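Local coordinates for ESX-1 secretion-associated protein EspB (Mycobacterium marinum, PDB 7P0Z), which is secreted through the ESX-1 system and assembles into a seven-chain, channel-like oligomer that probably takes part in protein transport, at residues N212-L217 against A269-V274. Residues are numbered along the deposited sequence; the frame is centred on the assembly and turned at random.
Sequences NFMAQL and ADLEPV
Met214, Leu217, Ala269 and Leu271 meet without a stacked ring or paired amide. The nearest ring, of Phe213, stops short of the contact, its CD2 4.7 Å from Leu271 CD2. Lys268 packs on this phenylalanine. The close contacts are apolar, made mostly by methyl groups and the thioether chain of Met214. Ala269 CB rests against two tips of helix 181-224. Leu217 CD2 approaches to 3.9 Å from Ala269 CB, and Met214 CE to 4.0 Å from the same methyl. The two tips are themselves neighbours, with 4.4 Å between Met214 CE and Leu217 CD2. The Met214 chain starts off beside its backbone N (chi1 -80°). The bend at chi2 brings SD to Ala269, 4.1 Å from Ala269 CA, and the bend at chi3 turns CE toward Ala269 CB. Farther back on the same chain, Met214 CG meets Leu271 CD1 at 3.9 Å. The two side chains pass at a slant. With CG anti to its backbone N (chi1 -174°), Leu217 points its branch at the loop, and CD2 can reach Ala269.

Ala269 is the first residue past helix 244-268. The contact packs the start of the following loop on helix 181-224 in the PPE domain. Gln210 NE2 hydrogen-bonds to Glu272 O farther along this loop. Ala47 of helix 42-81 touches Met214 and Leu271, Met151 of helix 149-166 packs on Met214, and Tyr265 of helix 244-268 packs on Leu217.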
ATOM      1  N   ASN A 212       5.004 -12.260 -26.352  1.00 39.93           N
ATOM      2  CA  ASN A 212       3.902 -13.200 -26.235  1.00 39.93           C
ATOM      3  C   ASN A 212       2.598 -12.476 -25.990  1.00 39.93           C
ATOM      4  O   ASN A 212       1.549 -12.869 -26.506  1.00 39.93           O
ATOM      5  CB  ASN A 212       4.171 -14.190 -25.115  1.00 39.93           C
ATOM      6  CG  ASN A 212       5.033 -15.314 -25.554  1.00 39.93           C
ATOM      7  OD1 ASN A 212       4.917 -15.782 -26.672  1.00 39.93           O
ATOM      8  ND2 ASN A 212       5.904 -15.769 -24.680  1.00 39.93           N
ATOM      9  N   PHE A 213       2.646 -11.426 -25.191  1.00 40.17           N
ATOM     10  CA  PHE A 213       1.464 -10.632 -24.933  1.00 40.17           C
ATOM     11  C   PHE A 213       0.917 -10.036 -26.217  1.00 40.17           C
ATOM     12  O   PHE A 213      -0.295  -9.990 -26.421  1.00 40.17           O
ATOM     13  CB  PHE A 213       1.816  -9.541 -23.946  1.00 40.17           C
ATOM     14  CG  PHE A 213       0.689  -8.678 -23.589  1.00 40.17           C
ATOM     15  CD1 PHE A 213      -0.148  -9.019 -22.563  1.00 40.17           C
ATOM     16  CD2 PHE A 213       0.445  -7.524 -24.290  1.00 40.17           C
ATOM     17  CE1 PHE A 213      -1.184  -8.218 -22.228  1.00 40.17           C
ATOM     18  CE2 PHE A 213      -0.600  -6.732 -23.962  1.00 40.17           C
ATOM     19  CZ  PHE A 213      -1.412  -7.074 -22.927  1.00 40.17           C
ATOM     20  N   MET A 214       1.797  -9.555 -27.083  1.00 42.20           N
ATOM     21  CA  MET A 214       1.344  -8.988 -28.341  1.00 42.20           C
ATOM     22  C   MET A 214       0.696 -10.040 -29.222  1.00 42.20           C
ATOM     23  O   MET A 214      -0.325  -9.782 -29.863  1.00 42.20           O
ATOM     24  CB  MET A 214       2.499  -8.323 -29.070  1.00 42.20           C
ATOM     25  CG  MET A 214       2.811  -6.953 -28.544  1.00 42.20           C
ATOM     26  SD  MET A 214       1.379  -5.874 -28.441  1.00 42.20           S
ATOM     27  CE  MET A 214       0.887  -5.772 -30.156  1.00 42.20           C
ATOM     28  N   ALA A 215       1.275 -11.230 -29.270  1.00 42.31           N
ATOM     29  CA  ALA A 215       0.651 -12.293 -30.048  1.00 42.31           C
ATOM     30  C   ALA A 215      -0.738 -12.643 -29.514  1.00 42.31           C
ATOM     31  O   ALA A 215      -1.697 -12.798 -30.286  1.00 42.31           O
ATOM     32  CB  ALA A 215       1.555 -13.517 -30.061  1.00 42.31           C
ATOM     33  N   GLN A 216      -0.874 -12.761 -28.201  1.00 43.67           N
ATOM     34  CA  GLN A 216      -2.183 -13.087 -27.660  1.00 43.67           C
ATOM     35  C   GLN A 216      -3.172 -11.959 -27.882  1.00 43.67           C
ATOM     36  O   GLN A 216      -4.361 -12.205 -28.074  1.00 43.67           O
ATOM     37  CB  GLN A 216      -2.093 -13.427 -26.184  1.00 43.67           C
ATOM     38  CG  GLN A 216      -1.300 -14.643 -25.977  1.00 43.67           C
ATOM     39  CD  GLN A 216      -1.742 -15.752 -26.895  1.00 43.67           C
ATOM     40  OE1 GLN A 216      -1.040 -16.109 -27.835  1.00 43.67           O
ATOM     41  NE2 GLN A 216      -2.914 -16.301 -26.634  1.00 43.67           N
ATOM     42  N   LEU A 217      -2.703 -10.719 -27.839  1.00 43.26           N
ATOM     43  CA  LEU A 217      -3.573  -9.595 -28.127  1.00 43.26           C
ATOM     44  C   LEU A 217      -4.080  -9.654 -29.553  1.00 43.26           C
ATOM     45  O   LEU A 217      -5.247  -9.360 -29.816  1.00 43.26           O
ATOM     46  CB  LEU A 217      -2.835  -8.288 -27.892  1.00 43.26           C
ATOM     47  CG  LEU A 217      -3.716  -7.047 -28.032  1.00 43.26           C
ATOM     48  CD1 LEU A 217      -4.817  -7.027 -26.980  1.00 43.26           C
ATOM     49  CD2 LEU A 217      -2.901  -5.776 -28.005  1.00 43.26           C
ATOM     50  N   ALA A 269      -1.665  -2.374 -26.394  1.00 42.58           N
ATOM     51  CA  ALA A 269      -0.484  -2.486 -27.222  1.00 42.58           C
ATOM     52  C   ALA A 269       0.519  -1.393 -26.964  1.00 42.58           C
ATOM     53  O   ALA A 269       1.389  -1.160 -27.794  1.00 42.58           O
ATOM     54  CB  ALA A 269      -0.867  -2.486 -28.698  1.00 42.58           C
ATOM     55  N   ASP A 270       0.419  -0.706 -25.851  1.00 42.36           N
ATOM     56  CA  ASP A 270       1.369   0.330 -25.488  1.00 42.36           C
ATOM     57  C   ASP A 270       2.389  -0.288 -24.543  1.00 42.36           C
ATOM     58  O   ASP A 270       2.132  -0.439 -23.350  1.00 42.36           O
ATOM     59  CB  ASP A 270       0.642   1.500 -24.853  1.00 42.36           C
ATOM     60  CG  ASP A 270       1.378   2.784 -25.019  1.00 42.36           C
ATOM     61  OD1 ASP A 270       1.896   3.031 -26.122  1.00 42.36           O
ATOM     62  OD2 ASP A 270       1.444   3.551 -24.045  1.00 42.36           O
ATOM     63  N   LEU A 271       3.543  -0.649 -25.081  1.00 40.99           N
ATOM     64  CA  LEU A 271       4.513  -1.441 -24.351  1.00 40.99           C
ATOM     65  C   LEU A 271       5.502  -0.574 -23.601  1.00 40.99           C
ATOM     66  O   LEU A 271       5.927   0.468 -24.089  1.00 40.99           O
ATOM     67  CB  LEU A 271       5.265  -2.366 -25.292  1.00 40.99           C
ATOM     68  CG  LEU A 271       4.330  -3.411 -25.870  1.00 40.99           C
ATOM     69  CD1 LEU A 271       5.070  -4.304 -26.831  1.00 40.99           C
ATOM     70  CD2 LEU A 271       3.725  -4.205 -24.740  1.00 40.99           C
ATOM     71  N   GLU A 272       5.847  -1.010 -22.411  1.00 40.57           N
ATOM     72  CA  GLU A 272       6.875  -0.340 -21.648  1.00 40.57           C
ATOM     73  C   GLU A 272       8.229  -0.506 -22.327  1.00 40.57           C
ATOM     74  O   GLU A 272       8.547  -1.582 -22.821  1.00 40.57           O
ATOM     75  CB  GLU A 272       6.945  -0.914 -20.254  1.00 40.57           C
ATOM     76  CG  GLU A 272       5.777  -0.558 -19.428  1.00 40.57           C
ATOM     77  CD  GLU A 272       5.906   0.816 -18.851  1.00 40.57           C
ATOM     78  OE1 GLU A 272       6.568   0.969 -17.801  1.00 40.57           O
ATOM     79  OE2 GLU A 272       5.358   1.752 -19.455  1.00 40.57           O
ATOM     80  N   PRO A 273       9.042   0.532 -22.372  1.00 39.45           N
ATOM     81  CA  PRO A 273      10.435   0.350 -22.769  1.00 39.45           C
ATOM     82  C   PRO A 273      11.207  -0.409 -21.709  1.00 39.45           C
ATOM     83  O   PRO A 273      10.837  -0.461 -20.541  1.00 39.45           O
ATOM     84  CB  PRO A 273      10.946   1.779 -22.906  1.00 39.45           C
ATOM     85  CG  PRO A 273      10.084   2.554 -22.033  1.00 39.45           C
ATOM     86  CD  PRO A 273       8.747   1.929 -22.049  1.00 39.45           C
ATOM     87  N   VAL A 274      12.300  -1.010 -22.136  1.00 39.61           N
ATOM     88  CA  VAL A 274      13.156  -1.799 -21.265  1.00 39.61           C
ATOM     89  C   VAL A 274      14.494  -1.095 -21.195  1.00 39.61           C
ATOM     90  O   VAL A 274      15.207  -1.052 -22.196  1.00 39.61           O
ATOM     91  CB  VAL A 274      13.328  -3.227 -21.792  1.00 39.61           C
ATOM     92  CG1 VAL A 274      14.222  -4.026 -20.887  1.00 39.61           C
ATOM     93  CG2 VAL A 274      11.997  -3.893 -21.918  1.00 39.61           C
TER